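Local coordinates for sphingomyelinase-c (PDB 1ZWX), which belongs to the endonuclease/exonuclease/phosphatase family, whose DNase I-like fold it builds from two mixed beta-sheets and flanking helices, at residues S115-Q120 and M172-T177; G123-L128 and A154-I159; M224-P229 and P244-Y249. One frame throughout, in Å; residues are numbered along the deposited sequence. Where two conformers were deposited one is given.

Contact 1 (S115-Q120 and M172-T177); sequences SQHIFQ and MQEIQT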
ATOM      1  N   SER A 115       3.893 -12.923   8.153  1.00 24.61           N
ATOM      2  CA  SER A 115       3.844 -13.900   7.086  1.00 24.36           C
ATOM      3  C   SER A 115       3.467 -13.205   5.771  1.00 23.18           C
ATOM      4  O   SER A 115       3.021 -12.066   5.774  1.00 22.82           O
ATOM      5  CB  SER A 115       2.840 -15.012   7.424  1.00 26.02           C
ATOM      6  OG  SER A 115       1.559 -14.432   7.593  1.00 29.21           O
ATOM      7  N   GLN A 116       3.711 -13.881   4.656  1.00 22.92           N
ATOM      8  CA  GLN A 116       3.389 -13.324   3.352  1.00 22.88           C
ATOM      9  C   GLN A 116       2.528 -14.315   2.585  1.00 22.85           C
ATOM     10  O   GLN A 116       2.653 -15.540   2.733  1.00 24.14           O
ATOM     11  CB  GLN A 116       4.671 -12.976   2.555  1.00 21.23           C
ATOM     12  CG  GLN A 116       5.478 -14.198   2.163  1.00 22.26           C
ATOM     13  CD  GLN A 116       6.606 -13.861   1.194  1.00 22.28           C
ATOM     14  OE1 GLN A 116       6.556 -12.836   0.540  1.00 22.67           O
ATOM     15  NE2 GLN A 116       7.622 -14.728   1.114  1.00 22.03           N
ATOM     16  N   HIS A 117       1.685 -13.763   1.726  1.00 23.69           N
ATOM     17  CA  HIS A 117       0.794 -14.572   0.930  1.00 23.81           C
ATOM     18  C   HIS A 117       0.769 -13.998  -0.463  1.00 22.42           C
ATOM     19  O   HIS A 117       0.355 -12.852  -0.663  1.00 23.34           O
ATOM     20  CB  HIS A 117      -0.629 -14.569   1.504  1.00 23.88           C
ATOM     21  CG  HIS A 117      -1.572 -15.435   0.726  1.00 28.18           C
ATOM     22  ND1 HIS A 117      -2.045 -16.640   1.198  1.00 29.31           N
ATOM     23  CD2 HIS A 117      -2.099 -15.285  -0.517  1.00 31.02           C
ATOM     24  CE1 HIS A 117      -2.844 -17.181   0.293  1.00 33.72           C
ATOM     25  NE2 HIS A 117      -2.873 -16.390  -0.766  1.00 31.05           N
ATOM     26  N   ILE A 118       1.225 -14.792  -1.411  1.00 22.45           N
ATOM     27  CA  ILE A 118       1.346 -14.361  -2.792  1.00 21.50           C
ATOM     28  C   ILE A 118       0.059 -14.760  -3.522  1.00 21.45           C
ATOM     29  O   ILE A 118      -0.340 -15.925  -3.475  1.00 21.61           O
ATOM     30  CB  ILE A 118       2.575 -15.027  -3.471  1.00 22.98           C
ATOM     31  CG1 ILE A 118       3.877 -14.743  -2.661  1.00 21.49           C
ATOM     32  CG2 ILE A 118       2.729 -14.569  -4.916  1.00 22.24           C
ATOM     33  CD1 ILE A 118       4.052 -13.253  -2.293  1.00 22.38           C
ATOM     34  N   PHE A 119      -0.557 -13.803  -4.208  1.00 21.32           N
ATOM     35  CA  PHE A 119      -1.837 -14.056  -4.896  1.00 22.30           C
ATOM     36  C   PHE A 119      -1.709 -15.155  -5.941  1.00 24.25           C
ATOM     37  O   PHE A 119      -0.684 -15.281  -6.606  1.00 23.77           O
ATOM     38  CB  PHE A 119      -2.352 -12.799  -5.554  1.00 21.47           C
ATOM     39  CG  PHE A 119      -2.784 -11.729  -4.588  1.00 21.44           C
ATOM     40  CD1 PHE A 119      -3.537 -12.039  -3.430  1.00 20.79           C
ATOM     41  CD2 PHE A 119      -2.443 -10.425  -4.823  1.00 18.83           C
ATOM     42  CE1 PHE A 119      -3.916 -11.024  -2.557  1.00 21.81           C
ATOM     43  CE2 PHE A 119      -2.832  -9.426  -3.975  1.00 23.56           C
ATOM     44  CZ  PHE A 119      -3.585  -9.737  -2.831  1.00 20.82           C
ATOM     45  N   GLN A 120      -2.780 -15.930  -6.103  1.00 25.77           N
ATOM     46  CA  GLN A 120      -2.772 -17.078  -6.979  1.00 28.42           C
ATOM     47  C   GLN A 120      -3.345 -16.756  -8.336  1.00 28.81           C
ATOM     48  O   GLN A 120      -3.298 -17.600  -9.244  1.00 29.88           O
ATOM     49  CB  GLN A 120      -3.576 -18.226  -6.341  1.00 30.70           C
ATOM     50  CG  GLN A 120      -2.888 -18.877  -5.110  1.00 34.18           C
ATOM     51  CD  GLN A 120      -1.866 -19.948  -5.475  1.00 42.39           C
ATOM     52  OE1 GLN A 120      -1.413 -20.041  -6.620  1.00 46.69           O
ATOM     53  NE2 GLN A 120      -1.502 -20.777  -4.494  1.00 45.50           N
ATOM     54  N   MET A 172      -9.216 -10.304  -3.136  1.00 22.51           N
ATOM     55  CA  MET A 172      -9.886  -9.938  -1.882  1.00 23.93           C
ATOM     56  C   MET A 172     -10.329 -11.165  -1.076  1.00 23.69           C
ATOM     57  O   MET A 172     -10.175 -11.173   0.163  1.00 23.48           O
ATOM     58  CB  MET A 172     -11.034  -8.959  -2.112  1.00 24.18           C
ATOM     59  CG  MET A 172     -10.572  -7.813  -2.893  1.00 25.13           C
ATOM     60  SD  MET A 172     -11.117  -6.157  -2.751  0.50 25.58           S
ATOM     61  CE  MET A 172     -10.028  -5.394  -3.954  0.50 27.07           C
ATOM     62  N   GLN A 173     -10.858 -12.188  -1.757  1.00 23.33           N
ATOM     63  CA  GLN A 173     -11.183 -13.451  -1.106  1.00 23.19           C
ATOM     64  C   GLN A 173      -9.955 -14.116  -0.494  1.00 23.44           C
ATOM     65  O   GLN A 173     -10.066 -14.677   0.597  1.00 21.46           O
ATOM     66  CB  GLN A 173     -11.887 -14.472  -2.027  1.00 23.07           C
ATOM     67  CG  GLN A 173     -12.297 -15.773  -1.283  1.00 23.19           C
ATOM     68  CD  GLN A 173     -13.317 -15.468  -0.146  1.00 28.53           C
ATOM     69  OE1 GLN A 173     -14.360 -14.832  -0.366  1.00 28.26           O
ATOM     70  NE2 GLN A 173     -12.989 -15.894   1.072  1.00 29.73           N
ATOM     71  N   GLU A 174      -8.814 -14.107  -1.203  1.00 21.46           N
ATOM     72  CA  GLU A 174      -7.583 -14.670  -0.621  1.00 23.34           C
ATOM     73  C   GLU A 174      -7.288 -14.052   0.750  1.00 21.56           C
ATOM     74  O   GLU A 174      -6.903 -14.769   1.654  1.00 22.77           O
ATOM     75  CB  GLU A 174      -6.377 -14.528  -1.559  1.00 22.64           C
ATOM     76  CG  GLU A 174      -6.495 -15.389  -2.844  1.00 25.25           C
ATOM     77  CD  GLU A 174      -5.172 -15.502  -3.618  1.00 25.92           C
ATOM     78  OE1 GLU A 174      -4.119 -15.602  -2.979  1.00 29.72           O
ATOM     79  OE2 GLU A 174      -5.191 -15.483  -4.868  1.00 29.70           O
ATOM     80  N   ILE A 175      -7.500 -12.747   0.876  1.00 21.09           N
ATOM     81  CA  ILE A 175      -7.272 -12.016   2.125  1.00 21.93           C
ATOM     82  C   ILE A 175      -8.273 -12.486   3.209  1.00 23.28           C
ATOM     83  O   ILE A 175      -7.888 -12.825   4.337  1.00 22.67           O
ATOM     84  CB  ILE A 175      -7.370 -10.535   1.885  1.00 21.43           C
ATOM     85  CG1 ILE A 175      -6.156 -10.043   1.029  1.00 19.44           C
ATOM     86  CG2 ILE A 175      -7.476  -9.734   3.201  1.00 21.82           C
ATOM     87  CD1 ILE A 175      -6.327  -8.608   0.560  1.00 19.16           C
ATOM     88  N   GLN A 176      -9.550 -12.537   2.846  1.00 23.49           N
ATOM     89  CA  GLN A 176     -10.559 -12.992   3.822  1.00 25.18           C
ATOM     90  C   GLN A 176     -10.388 -14.431   4.220  1.00 24.59           C
ATOM     91  O   GLN A 176     -10.626 -14.764   5.369  1.00 26.26           O
ATOM     92  CB  GLN A 176     -11.979 -12.714   3.343  1.00 25.96           C
ATOM     93  CG  GLN A 176     -12.623 -11.472   3.965  1.00 29.80           C
ATOM     94  CD  GLN A 176     -12.641 -11.467   5.511  1.00 30.91           C
ATOM     95  OE1 GLN A 176     -12.853 -12.491   6.153  1.00 34.75           O
ATOM     96  NE2 GLN A 176     -12.407 -10.293   6.095  1.00 33.00           N
ATOM     97  N   THR A 177      -9.992 -15.306   3.300  1.00 24.20           N
ATOM     98  CA  THR A 177      -9.744 -16.705   3.629  1.00 24.72           C
ATOM     99  C   THR A 177      -8.613 -16.836   4.647  1.00 25.95           C
ATOM    100  O   THR A 177      -8.656 -17.673   5.578  1.00 25.45           O
ATOM    101  CB  THR A 177      -9.406 -17.513   2.352  1.00 24.00           C
ATOM    102  OG1 THR A 177     -10.568 -17.565   1.525  1.00 25.42           O
ATOM    103  CG2 THR A 177      -8.943 -18.924   2.634  1.00 26.17           C
TER
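Glu174 shows how one carboxylate on a helix can hold both a side chain and the backbone at the end of a strand. Two hydrogen bonds do the work. Glu174 leaves the helix with CG anti to its own carbonyl carbon (chi1 -67°) and runs on extended, so its head lies across the place where strand 111-118 gives way to a loop. Glu174 OE1 accepts the N-H of His117 NE2 at 2.7 Å through its anti lone pair, in the imidazole plane but along a bent path, with an N-H...O angle of 138°. Glu174 OE2 receives the N-H of Gln120 N, also at 2.7 Å, almost straight at 172° and through its syn lone pair.

The Phe119 ring packs beside the carboxylate, standing nearly perpendicular to it and offering it an edge, with Phe119 CD1 to Glu174 OE1 being 3.6 Å. The apolar contact lies beyond, where Phe119 CE1 meets Ile175 CG1 at 4.3 Å. Thr150 of strand 143-151 touches both Phe119 and Ile175, joining the helix to the sheet.

His117 also bonds through ND1 to Glu90, while Phe133 lies almost flat against its ring. With a carboxylate at each nitrogen, the imidazole is probably stabilised in its charged form; the nearby carboxylate of Glu170 would tend to raise the pKa of Glu174, and the two donors to lower it.

Contact 2 (G123-L128 and A154-I159); sequences GGADRL and ADDSLI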
ATOM      1  N   GLY A 123      -3.243 -10.943 -13.822  1.00 22.42           N
ATOM      2  CA  GLY A 123      -3.487 -10.691 -15.228  1.00 24.13           C
ATOM      3  C   GLY A 123      -2.661  -9.577 -15.821  1.00 23.94           C
ATOM      4  O   GLY A 123      -2.242  -8.643 -15.107  1.00 23.52           O
ATOM      5  N   GLY A 124      -2.394  -9.680 -17.135  1.00 24.19           N
ATOM      6  CA  GLY A 124      -1.682  -8.627 -17.847  1.00 22.38           C
ATOM      7  C   GLY A 124      -0.284  -8.482 -17.299  1.00 21.74           C
ATOM      8  O   GLY A 124       0.305  -9.440 -16.846  1.00 21.94           O
ATOM      9  N   ALA A 125       0.233  -7.262 -17.322  1.00 23.09           N
ATOM     10  CA  ALA A 125       1.598  -6.990 -16.857  1.00 23.64           C
ATOM     11  C   ALA A 125       1.792  -7.352 -15.407  1.00 24.94           C
ATOM     12  O   ALA A 125       2.938  -7.562 -14.962  1.00 24.91           O
ATOM     13  CB  ALA A 125       1.933  -5.506 -17.066  1.00 24.65           C
ATOM     14  N   ASP A 126       0.685  -7.442 -14.653  1.00 23.98           N
ATOM     15  CA  ASP A 126       0.784  -7.820 -13.212  1.00 24.74           C
ATOM     16  C   ASP A 126       1.278  -9.233 -12.988  1.00 24.16           C
ATOM     17  O   ASP A 126       1.834  -9.543 -11.923  1.00 23.75           O
ATOM     18  CB  ASP A 126      -0.554  -7.567 -12.477  1.00 25.00           C
ATOM     19  CG  ASP A 126      -0.618  -6.166 -11.922  1.00 28.38           C
ATOM     20  OD1 ASP A 126       0.424  -5.475 -12.062  1.00 35.11           O
ATOM     21  OD2 ASP A 126      -1.636  -5.732 -11.353  1.00 24.72           O
ATOM     22  N   ARG A 127       1.138 -10.081 -14.009  1.00 22.71           N
ATOM     23  CA  ARG A 127       1.696 -11.432 -13.951  1.00 23.80           C
ATOM     24  C   ARG A 127       3.226 -11.432 -13.855  1.00 24.37           C
ATOM     25  O   ARG A 127       3.818 -12.458 -13.518  1.00 24.09           O
ATOM     26  CB  ARG A 127       1.269 -12.291 -15.163  1.00 24.50           C
ATOM     27  CG  ARG A 127      -0.247 -12.513 -15.274  1.00 24.42           C
ATOM     28  CD  ARG A 127      -0.570 -13.355 -16.532  1.00 27.28           C
ATOM     29  NE  ARG A 127      -1.773 -14.131 -16.281  1.00 35.88           N
ATOM     30  CZ  ARG A 127      -1.854 -15.447 -16.341  1.00 37.26           C
ATOM     31  NH1 ARG A 127      -0.828 -16.174 -16.740  1.00 37.94           N
ATOM     32  NH2 ARG A 127      -3.003 -16.032 -16.079  1.00 42.51           N
ATOM     33  N   LEU A 128       3.867 -10.294 -14.133  1.00 24.28           N
ATOM     34  CA  LEU A 128       5.343 -10.220 -14.013  1.00 25.44           C
ATOM     35  C   LEU A 128       5.833  -9.956 -12.578  1.00 25.61           C
ATOM     36  O   LEU A 128       7.048 -10.007 -12.299  1.00 26.14           O
ATOM     37  CB  LEU A 128       5.904  -9.156 -14.976  1.00 25.92           C
ATOM     38  CG  LEU A 128       5.698  -9.507 -16.465  1.00 27.47           C
ATOM     39  CD1 LEU A 128       6.106  -8.335 -17.330  1.00 30.13           C
ATOM     40  CD2 LEU A 128       6.466 -10.781 -16.852  1.00 30.17           C
ATOM     41  N   ALA A 154      -4.113  -4.299 -11.002  1.00 20.55           N
ATOM     42  CA  ALA A 154      -4.502  -3.041 -11.627  1.00 22.32           C
ATOM     43  C   ALA A 154      -5.370  -3.307 -12.873  1.00 23.50           C
ATOM     44  O   ALA A 154      -5.332  -4.402 -13.435  1.00 24.03           O
ATOM     45  CB  ALA A 154      -3.258  -2.252 -12.049  1.00 23.19           C
ATOM     46  N   ASP A 155      -6.130  -2.293 -13.287  1.00 24.71           N
ATOM     47  CA  ASP A 155      -6.654  -2.252 -14.676  1.00 26.68           C
ATOM     48  C   ASP A 155      -5.423  -2.206 -15.618  1.00 27.50           C
ATOM     49  O   ASP A 155      -4.429  -1.515 -15.294  1.00 27.51           O
ATOM     50  CB  ASP A 155      -7.596  -1.042 -14.866  1.00 26.53           C
ATOM     51  CG  ASP A 155      -8.974  -1.265 -14.226  1.00 28.42           C
ATOM     52  OD1 ASP A 155      -9.225  -2.347 -13.661  1.00 27.10           O
ATOM     53  OD2 ASP A 155      -9.835  -0.374 -14.318  1.00 31.68           O
ATOM     54  N   ASP A 156      -5.478  -2.965 -16.732  1.00 28.42           N
ATOM     55  CA  ASP A 156      -4.370  -3.138 -17.717  1.00 28.01           C
ATOM     56  C   ASP A 156      -5.043  -2.895 -19.057  1.00 28.66           C
ATOM     57  O   ASP A 156      -6.135  -3.419 -19.289  1.00 27.88           O
ATOM     58  CB  ASP A 156      -3.846  -4.582 -17.684  1.00 28.60           C
ATOM     59  CG  ASP A 156      -2.510  -4.813 -18.502  1.00 32.98           C
ATOM     60  OD1 ASP A 156      -2.481  -4.798 -19.766  1.00 37.82           O
ATOM     61  OD2 ASP A 156      -1.462  -5.075 -17.849  1.00 40.06           O
ATOM     62  N   SER A 157      -4.408  -2.137 -19.947  1.00 28.04           N
ATOM     63  CA  SER A 157      -4.934  -1.987 -21.310  1.00 28.99           C
ATOM     64  C   SER A 157      -5.343  -3.313 -21.964  1.00 28.15           C
ATOM     65  O   SER A 157      -6.376  -3.387 -22.628  1.00 29.51           O
ATOM     66  CB  SER A 157      -3.889  -1.287 -22.185  1.00 29.20           C
ATOM     67  OG  SER A 157      -3.783   0.045 -21.745  1.00 31.82           O
ATOM     68  N   LEU A 158      -4.552  -4.353 -21.748  1.00 26.94           N
ATOM     69  CA  LEU A 158      -4.732  -5.575 -22.503  1.00 27.76           C
ATOM     70  C   LEU A 158      -5.615  -6.625 -21.819  1.00 27.15           C
ATOM     71  O   LEU A 158      -5.729  -7.752 -22.308  1.00 27.77           O
ATOM     72  CB  LEU A 158      -3.388  -6.164 -22.886  1.00 27.81           C
ATOM     73  CG  LEU A 158      -2.560  -5.313 -23.858  1.00 30.04           C
ATOM     74  CD1 LEU A 158      -1.334  -6.095 -24.334  1.00 28.87           C
ATOM     75  CD2 LEU A 158      -3.422  -4.832 -25.038  1.00 30.08           C
ATOM     76  N   ILE A 159      -6.224  -6.271 -20.687  1.00 26.61           N
ATOM     77  CA  ILE A 159      -7.260  -7.140 -20.096  1.00 26.60           C
ATOM     78  C   ILE A 159      -8.519  -6.328 -19.878  1.00 25.73           C
ATOM     79  O   ILE A 159      -8.456  -5.128 -19.627  1.00 26.02           O
ATOM     80  CB  ILE A 159      -6.781  -7.920 -18.818  1.00 27.99           C
ATOM     81  CG1 ILE A 159      -6.627  -6.986 -17.609  1.00 26.00           C
ATOM     82  CG2 ILE A 159      -5.486  -8.695 -19.105  1.00 28.24           C
ATOM     83  CD1 ILE A 159      -6.048  -7.638 -16.385  1.00 26.72           C
TER
HETATM   84  O   HOH W   1      -2.068  -5.236 -15.350  1.00 42.49           O
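The side chain of Asp156 illustrates how a single aspartate can shape its own turn and clasp a second loop. Its CB points toward the 123-128 loop, and CG stands anti to the backbone N (chi1 -170°), which carries the carboxylate out between the two backbones. Asp156 CG lies 4.0 Å from Gly124 CA. At the tip the oxygens divide the labour. Asp156 OD1 turns back and accepts the N-H of Leu158 N at 2.9 Å through its anti lone pair, making an Asx turn at the start of the type I turn from Asp156 to Ile159. Asp156 OD2 goes across and receives the N-H of Ala125 N at 2.8 Å; this donor comes from above the carboxylate plane, though the bond itself is fairly straight at 165°. A water donates to Asp156 OD2 at 2.6 Å and weakly to Gly123 O. Gly124, which has no side chain and a positive phi of 64°, lets Asp156 OD2 come this close; a CB there would clash with it.

A reciprocal bond lies farther along. In the short 3-10 segment 125-128, Asp126 OD2 accepts the N-H of Ala154 N at 2.9 Å, nearly along the C-O axis, and the same oxygen forms a salt bridge with Lys131. Ile159 adds apolar contact, its CG2 lying 3.8 Å from Gly124 N and its CD1 against the Gly123 carbonyl carbon.

Each loop thus gives one carboxylate to the other's backbone. Asp126 OD1 and Asp156 OD2 are 6.1 Å apart, like charges whose mutual repulsion would probably be tempered by Lys131, the salt-bridge partner of Asp126, at a surface where a bound phosphate ion lies near Ala154.

Contact 3 (M224-P229 and P244-Y249); sequences MATWDP and PEYLDY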
ATOM      1  N   MET A 224     -11.875  13.555  -2.982  1.00 45.19           N
ATOM      2  CA  MET A 224     -10.440  13.439  -3.095  1.00 43.45           C
ATOM      3  C   MET A 224     -10.072  12.404  -4.188  1.00 41.53           C
ATOM      4  O   MET A 224     -10.937  11.650  -4.713  1.00 41.62           O
ATOM      5  CB  MET A 224      -9.841  13.059  -1.735  1.00 44.69           C
ATOM      6  CG  MET A 224      -9.075  14.174  -0.980  1.00 46.60           C
ATOM      7  SD  MET A 224      -9.617  15.912  -1.066  1.00 55.29           S
ATOM      8  CE  MET A 224      -9.149  16.422  -2.736  1.00 55.57           C
ATOM      9  N   ALA A 225      -8.802  12.399  -4.550  1.00 37.01           N
ATOM     10  CA  ALA A 225      -8.256  11.409  -5.467  1.00 34.00           C
ATOM     11  C   ALA A 225      -6.862  11.104  -4.981  1.00 31.42           C
ATOM     12  O   ALA A 225      -6.074  12.012  -4.745  1.00 31.26           O
ATOM     13  CB  ALA A 225      -8.214  11.958  -6.905  1.00 33.32           C
ATOM     14  N   THR A 226      -6.566   9.831  -4.792  1.00 28.83           N
ATOM     15  CA  THR A 226      -5.227   9.415  -4.405  1.00 26.68           C
ATOM     16  C   THR A 226      -4.325   9.233  -5.630  1.00 27.20           C
ATOM     17  O   THR A 226      -3.105   9.181  -5.497  1.00 25.74           O
ATOM     18  CB  THR A 226      -5.258   8.116  -3.583  1.00 26.56           C
ATOM     19  OG1 THR A 226      -5.644   7.001  -4.418  1.00 25.60           O
ATOM     20  CG2 THR A 226      -6.232   8.273  -2.391  1.00 24.05           C
ATOM     21  N   TRP A 227      -4.950   9.135  -6.812  1.00 26.69           N
ATOM     22  CA  TRP A 227      -4.225   8.991  -8.080  1.00 26.33           C
ATOM     23  C   TRP A 227      -4.824  10.091  -8.952  1.00 26.81           C
ATOM     24  O   TRP A 227      -5.952   9.959  -9.440  1.00 25.59           O
ATOM     25  CB  TRP A 227      -4.419   7.581  -8.656  1.00 26.00           C
ATOM     26  CG  TRP A 227      -3.544   7.282  -9.843  1.00 26.83           C
ATOM     27  CD1 TRP A 227      -2.262   6.815  -9.835  1.00 27.13           C
ATOM     28  CD2 TRP A 227      -3.911   7.433 -11.224  1.00 26.51           C
ATOM     29  NE1 TRP A 227      -1.797   6.676 -11.135  1.00 26.04           N
ATOM     30  CE2 TRP A 227      -2.791   7.059 -12.001  1.00 27.71           C
ATOM     31  CE3 TRP A 227      -5.070   7.891 -11.872  1.00 26.47           C
ATOM     32  CZ2 TRP A 227      -2.802   7.104 -13.421  1.00 27.80           C
ATOM     33  CZ3 TRP A 227      -5.081   7.944 -13.281  1.00 27.62           C
ATOM     34  CH2 TRP A 227      -3.953   7.555 -14.030  1.00 27.65           C
ATOM     35  N   ASP A 228      -4.099  11.196  -9.073  1.00 27.37           N
ATOM     36  CA  ASP A 228      -4.656  12.425  -9.660  1.00 28.96           C
ATOM     37  C   ASP A 228      -3.785  13.063 -10.745  1.00 29.36           C
ATOM     38  O   ASP A 228      -2.903  13.868 -10.435  1.00 29.52           O
ATOM     39  CB  ASP A 228      -4.917  13.466  -8.569  1.00 28.80           C
ATOM     40  CG  ASP A 228      -5.946  14.490  -8.984  1.00 30.91           C
ATOM     41  OD1 ASP A 228      -6.168  14.702 -10.204  1.00 33.41           O
ATOM     42  OD2 ASP A 228      -6.537  15.100  -8.095  1.00 32.02           O
ATOM     43  N   PRO A 229      -4.028  12.713 -12.027  1.00 30.23           N
ATOM     44  CA  PRO A 229      -3.287  13.410 -13.109  1.00 30.61           C
ATOM     45  C   PRO A 229      -3.543  14.935 -13.220  1.00 32.01           C
ATOM     46  O   PRO A 229      -2.796  15.632 -13.921  1.00 32.95           O
ATOM     47  CB  PRO A 229      -3.760  12.689 -14.382  1.00 30.35           C
ATOM     48  CG  PRO A 229      -4.329  11.370 -13.908  1.00 29.57           C
ATOM     49  CD  PRO A 229      -4.934  11.679 -12.561  1.00 29.88           C
ATOM     50  N   PRO A 244      -8.926  11.283 -12.654  1.00 33.15           N
ATOM     51  CA  PRO A 244      -8.436  11.028 -11.291  1.00 32.30           C
ATOM     52  C   PRO A 244      -9.188   9.855 -10.658  1.00 31.04           C
ATOM     53  O   PRO A 244     -10.370   9.657 -10.953  1.00 30.25           O
ATOM     54  CB  PRO A 244      -8.749  12.335 -10.561  1.00 32.34           C
ATOM     55  CG  PRO A 244      -8.840  13.378 -11.636  1.00 33.60           C
ATOM     56  CD  PRO A 244      -9.454  12.659 -12.794  1.00 33.64           C
ATOM     57  N   GLU A 245      -8.508   9.065  -9.828  1.00 30.28           N
ATOM     58  CA  GLU A 245      -9.143   7.933  -9.155  1.00 30.01           C
ATOM     59  C   GLU A 245      -8.818   7.951  -7.662  1.00 28.73           C
ATOM     60  O   GLU A 245      -7.860   8.600  -7.248  1.00 28.04           O
ATOM     61  CB  GLU A 245      -8.720   6.589  -9.780  1.00 29.77           C
ATOM     62  CG  GLU A 245      -9.230   6.367 -11.237  1.00 32.61           C
ATOM     63  CD  GLU A 245      -8.834   5.010 -11.821  1.00 34.73           C
ATOM     64  OE1 GLU A 245      -9.192   3.958 -11.229  1.00 40.25           O
ATOM     65  OE2 GLU A 245      -8.172   4.984 -12.891  1.00 40.09           O
ATOM     66  N   TYR A 246      -9.633   7.245  -6.877  1.00 27.12           N
ATOM     67  CA  TYR A 246      -9.429   7.087  -5.432  1.00 26.28           C
ATOM     68  C   TYR A 246      -9.243   5.593  -5.175  1.00 24.92           C
ATOM     69  O   TYR A 246     -10.192   4.821  -5.282  1.00 25.31           O
ATOM     70  CB  TYR A 246     -10.635   7.657  -4.649  1.00 26.62           C
ATOM     71  CG  TYR A 246     -10.336   7.870  -3.177  1.00 26.88           C
ATOM     72  CD1 TYR A 246     -10.266   9.157  -2.652  1.00 29.20           C
ATOM     73  CD2 TYR A 246     -10.094   6.795  -2.330  1.00 27.91           C
ATOM     74  CE1 TYR A 246      -9.978   9.377  -1.316  1.00 29.17           C
ATOM     75  CE2 TYR A 246      -9.778   6.987  -1.012  1.00 26.02           C
ATOM     76  CZ  TYR A 246      -9.743   8.289  -0.498  1.00 29.83           C
ATOM     77  OH  TYR A 246      -9.464   8.500   0.834  1.00 27.95           O
ATOM     78  N   LEU A 247      -8.006   5.171  -4.903  1.00 23.58           N
ATOM     79  CA  LEU A 247      -7.625   3.761  -5.006  1.00 22.74           C
ATOM     80  C   LEU A 247      -6.941   3.193  -3.755  1.00 22.81           C
ATOM     81  O   LEU A 247      -6.736   1.974  -3.648  1.00 21.93           O
ATOM     82  CB  LEU A 247      -6.632   3.597  -6.172  1.00 23.62           C
ATOM     83  CG  LEU A 247      -7.143   3.948  -7.581  1.00 23.01           C
ATOM     84  CD1 LEU A 247      -5.991   3.798  -8.596  1.00 20.96           C
ATOM     85  CD2 LEU A 247      -8.331   3.052  -7.960  1.00 23.65           C
ATOM     86  N   ASP A 248      -6.536   4.095  -2.861  1.00 22.38           N
ATOM     87  CA  ASP A 248      -5.711   3.726  -1.682  1.00 22.50           C
ATOM     88  C   ASP A 248      -6.538   3.936  -0.390  1.00 21.56           C
ATOM     89  O   ASP A 248      -7.140   4.985  -0.171  1.00 21.00           O
ATOM     90  CB  ASP A 248      -4.438   4.572  -1.615  1.00 22.65           C
ATOM     91  CG  ASP A 248      -3.553   4.433  -2.856  1.00 25.21           C
ATOM     92  OD1 ASP A 248      -3.787   5.145  -3.854  1.00 26.04           O
ATOM     93  OD2 ASP A 248      -2.597   3.642  -2.793  1.00 26.05           O
ATOM     94  N   TYR A 249      -6.546   2.906   0.441  1.00 22.46           N
ATOM     95  CA  TYR A 249      -7.420   2.854   1.608  1.00 22.66           C
ATOM     96  C   TYR A 249      -6.736   2.177   2.782  1.00 22.44           C
ATOM     97  O   TYR A 249      -5.887   1.281   2.605  1.00 23.02           O
ATOM     98  CB  TYR A 249      -8.620   1.975   1.299  1.00 22.91           C
ATOM     99  CG  TYR A 249      -9.454   2.392   0.084  1.00 23.19           C
ATOM    100  CD1 TYR A 249      -9.242   1.801  -1.160  1.00 25.04           C
ATOM    101  CD2 TYR A 249     -10.472   3.345   0.216  1.00 27.11           C
ATOM    102  CE1 TYR A 249     -10.025   2.176  -2.289  1.00 23.33           C
ATOM    103  CE2 TYR A 249     -11.261   3.739  -0.901  1.00 26.10           C
ATOM    104  CZ  TYR A 249     -11.023   3.133  -2.136  1.00 25.03           C
ATOM    105  OH  TYR A 249     -11.816   3.498  -3.195  1.00 23.82           O
TER
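Thr226 OG1 is gripped by two hydrogen bonds, one in each direction, a textbook use of a buried hydroxyl. Thr226 OG1 accepts from Leu247 N at 3.0 Å, nearly straight at 166°, and donates to Asp248 OD1 at 2.7 Å, meeting the anti lone pair of that oxygen. The hydroxyl reaches both because it sits in the crowded position between its own backbone N and carbonyl carbon (chi1 69°). That torsion sends the methyl the other way: Thr226 CG2 stands over the centre of the Tyr246 ring, 3.9 Å from the centroid and almost on the ring normal, a CH-pi contact. The same ring turns its edge to the Met224 carbonyl, and Met224 CB touches CE1.

The backbones meet in a single antiparallel hydrogen-bonded pair. Trp227 N gives to Glu245 O at 3.0 Å, and Glu245 N returns a shorter bond to Trp227 O at 2.7 Å. Thr226 and Trp227 both face Glu245, forming a classic beta bulge just ahead of edge strand 248-252. Pro244 finishes the seam, packing CB on Ala225 CB at 3.7 Å, while Trp227 CB rests near Leu247 CD1.

Val294 and Val266, from strands of the other sheet, also touch Thr226, so the Thr226 side chain lies where the two sheets come together. Asp248 OD1 accepts from His291 ND1 as well; with two donors on one oxygen, the aspartate is probably kept ionised, and Thr226 probably helps to fix the orientation of Asp248, which bonds to His291.

From the N terminus, the chain first enters contact 1 as strand 111-118 ends, and that contact closes only when helix 161-182 returns to the strand. Contact 2 falls wholly within this span: it brings together the loop leading to strand 132-140 and the loop leading from strand 143-151 to the helix. Strands 132-140 and 143-151, paired antiparallel, are the part of the chain between its two halves. Contact 3 follows in series, closing a short excursion that includes helix 233-238. Contacts 1 and 3 reach the same six-stranded sheet, their centres about 24 Å apart, whereas contacts 2 and 3 come within about 5 Å at their nearest atoms without touching.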